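Local coordinates for hexokinase (Schistosoma mansoni, PDB 1BDG), which catalyses the ATP-dependent phosphorylation of glucose and other hexoses to their 6-phosphates, probably the entry step of glycolysis in this blood fluke, at residues S4-F9 with D359-R364. Residues are numbered along the deposited sequence; the frame is centred on the assembly and turned at random.
Sequences SDQQLF and DNRIVR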
loop_
_atom_site.group_PDB
_atom_site.type_symbol
_atom_site.label_atom_id
_atom_site.label_comp_id
_atom_site.label_asym_id
_atom_site.label_seq_id
_atom_site.Cartn_x
_atom_site.Cartn_y
_atom_site.Cartn_z
ATOM N N SER A 4 -10.864 38.840 9.581
ATOM C CA SER A 4 -9.522 38.829 10.124
ATOM C C SER A 4 -8.907 37.538 9.638
ATOM O O SER A 4 -9.623 36.604 9.280
ATOM C CB SER A 4 -9.555 38.849 11.643
ATOM N N ASP A 5 -7.584 37.495 9.564
ATOM C CA ASP A 5 -6.916 36.277 9.160
ATOM C C ASP A 5 -7.286 35.251 10.212
ATOM O O ASP A 5 -7.715 34.162 9.883
ATOM C CB ASP A 5 -5.407 36.494 9.092
ATOM C CG ASP A 5 -4.989 37.202 7.823
ATOM O OD1 ASP A 5 -5.879 37.451 6.965
ATOM O OD2 ASP A 5 -3.774 37.492 7.669
ATOM N N GLN A 6 -7.219 35.648 11.477
ATOM C CA GLN A 6 -7.572 34.763 12.579
ATOM C C GLN A 6 -8.979 34.204 12.331
ATOM O O GLN A 6 -9.193 32.989 12.406
ATOM C CB GLN A 6 -7.526 35.535 13.899
ATOM C CG GLN A 6 -7.625 34.674 15.145
ATOM C CD GLN A 6 -6.426 33.781 15.325
ATOM O OE1 GLN A 6 -5.302 34.262 15.539
ATOM N NE2 GLN A 6 -6.645 32.470 15.228
ATOM N N GLN A 7 -9.914 35.074 11.961
ATOM C CA GLN A 7 -11.287 34.633 11.687
ATOM C C GLN A 7 -11.312 33.580 10.571
ATOM O O GLN A 7 -11.988 32.561 10.700
ATOM C CB GLN A 7 -12.197 35.816 11.302
ATOM C CG GLN A 7 -12.758 36.620 12.471
ATOM C CD GLN A 7 -13.710 37.732 12.004
ATOM O OE1 GLN A 7 -13.397 38.919 12.105
ATOM N NE2 GLN A 7 -14.862 37.345 11.466
ATOM N N LEU A 8 -10.580 33.825 9.484
ATOM C CA LEU A 8 -10.537 32.892 8.358
ATOM C C LEU A 8 -10.011 31.547 8.806
ATOM O O LEU A 8 -10.551 30.510 8.409
ATOM C CB LEU A 8 -9.647 33.409 7.230
ATOM C CG LEU A 8 -10.193 34.512 6.339
ATOM C CD1 LEU A 8 -9.287 34.658 5.139
ATOM C CD2 LEU A 8 -11.584 34.144 5.874
ATOM N N PHE A 9 -8.967 31.557 9.639
ATOM C CA PHE A 9 -8.384 30.321 10.123
ATOM C C PHE A 9 -9.387 29.526 10.951
ATOM O O PHE A 9 -9.502 28.307 10.792
ATOM C CB PHE A 9 -7.145 30.591 10.936
ATOM C CG PHE A 9 -6.417 29.344 11.328
ATOM C CD1 PHE A 9 -5.596 28.689 10.415
ATOM C CD2 PHE A 9 -6.584 28.793 12.600
ATOM C CE1 PHE A 9 -4.953 27.504 10.762
ATOM C CE2 PHE A 9 -5.948 27.607 12.961
ATOM C CZ PHE A 9 -5.132 26.961 12.046
ATOM N N ASP A 359 -2.932 31.923 3.759
ATOM C CA ASP A 359 -3.035 30.802 2.840
ATOM C C ASP A 359 -2.073 29.697 3.233
ATOM O O ASP A 359 -2.439 28.511 3.246
ATOM C CB ASP A 359 -2.767 31.250 1.405
ATOM C CG ASP A 359 -3.721 32.329 0.939
ATOM O OD1 ASP A 359 -4.940 32.234 1.196
ATOM O OD2 ASP A 359 -3.235 33.273 0.298
ATOM N N ASN A 360 -0.848 30.101 3.557
ATOM C CA ASN A 360 0.190 29.167 3.964
ATOM C C ASN A 360 -0.239 28.476 5.250
ATOM O O ASN A 360 -0.214 27.240 5.342
ATOM C CB ASN A 360 1.505 29.908 4.180
ATOM C CG ASN A 360 2.130 30.385 2.888
ATOM O OD1 ASN A 360 2.993 31.266 2.894
ATOM N ND2 ASN A 360 1.746 29.774 1.775
ATOM N N ARG A 361 -0.657 29.270 6.231
ATOM C CA ARG A 361 -1.109 28.734 7.513
ATOM C C ARG A 361 -2.289 27.766 7.326
ATOM O O ARG A 361 -2.262 26.635 7.817
ATOM C CB ARG A 361 -1.485 29.869 8.468
ATOM C CG ARG A 361 -2.079 29.358 9.752
ATOM C CD ARG A 361 -1.898 30.305 10.904
ATOM N NE ARG A 361 -3.156 30.595 11.581
ATOM C CZ ARG A 361 -3.243 31.281 12.715
ATOM N NH1 ARG A 361 -2.130 31.735 13.300
ATOM N NH2 ARG A 361 -4.435 31.555 13.239
ATOM N N ILE A 362 -3.319 28.221 6.611
ATOM C CA ILE A 362 -4.504 27.413 6.307
ATOM C C ILE A 362 -4.097 26.110 5.607
ATOM O O ILE A 362 -4.567 25.047 5.983
ATOM C CB ILE A 362 -5.511 28.198 5.393
ATOM C CG1 ILE A 362 -6.303 29.213 6.222
ATOM C CG2 ILE A 362 -6.407 27.252 4.612
ATOM C CD1 ILE A 362 -7.188 30.098 5.407
ATOM N N VAL A 363 -3.192 26.192 4.631
ATOM C CA VAL A 363 -2.750 25.008 3.895
ATOM C C VAL A 363 -1.925 23.994 4.703
ATOM O O VAL A 363 -2.061 22.788 4.494
ATOM C CB VAL A 363 -2.037 25.391 2.568
ATOM C CG1 VAL A 363 -1.432 24.175 1.899
ATOM C CG2 VAL A 363 -3.030 26.004 1.612
ATOM N N ARG A 364 -1.082 24.457 5.623
ATOM C CA ARG A 364 -0.285 23.525 6.438
ATOM C C ARG A 364 -1.199 22.789 7.428
ATOM O O ARG A 364 -0.935 21.659 7.825
ATOM C CB ARG A 364 0.830 24.262 7.201
ATOM C CG ARG A 364 1.906 23.350 7.794
ATOM C CD ARG A 364 2.122 23.643 9.273
ATOM N NE ARG A 364 3.244 22.917 9.881
ATOM C CZ ARG A 364 3.312 21.590 10.027
ATOM N NH1 ARG A 364 2.318 20.808 9.595
ATOM N NH2 ARG A 364 4.370 21.040 10.637
#
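Phe9 and Arg361 both hold CG anti to the backbone N. In Phe9 (chi1 -173°) this carries the ring across to helix 357-389; Arg361, with a bend at chi3, brings its guanidinium edge-on over one face of that ring. The contact is a cation-pi pair between the first turns of helix 5-16 and the early turns of helix 357-389 of hexokinase, a family of the actin-like ATPase clan. Helix 5-16, at the N-terminus of the chain, lies beside the start of helix 357-389. The two short segments run in the same direction at 20°, their axes 10.4 Å apart. Phe9 and Ile362 are the closest residues by backbone, with CA atoms 6.2 Å apart.

Arg361 CZ stands 4.2 Å from the centroid of the Phe9 ring, close to the ring normal. The guanidinium is not stacked flat. Its plane is turned 77° from the ring, so it meets the face with an edge, NE and NH2 nearest. The aliphatic part of the chain adds to the packing, with Arg361 CG 3.6 Å from Phe9 CE1. Ile362 approaches the ring obliquely, and its CG1 is 4.3 Å from Phe9 CD1. Beyond the two segments, Tyr365 packs edge-to-face with Phe9, and Leu308 touches Ile362.

The Gln6 chain, bent at chi2, turns from a CB that points away from helix 357-389 and brings its amide back towards the edge of the Arg361 guanidinium, the two planes oblique. Its NE2 is near Arg361 NH2, but both are donors and no hydrogen bond joins them. The amide instead gives NE2 to OE1 of Glu10, one turn further along helix 5-16. No hydrogen bond links the two segments, and the contact lies away from the glucose pocket. Over the Phe9 face, Arg361 NE sits toward the rim, 3.3 Å from CD1.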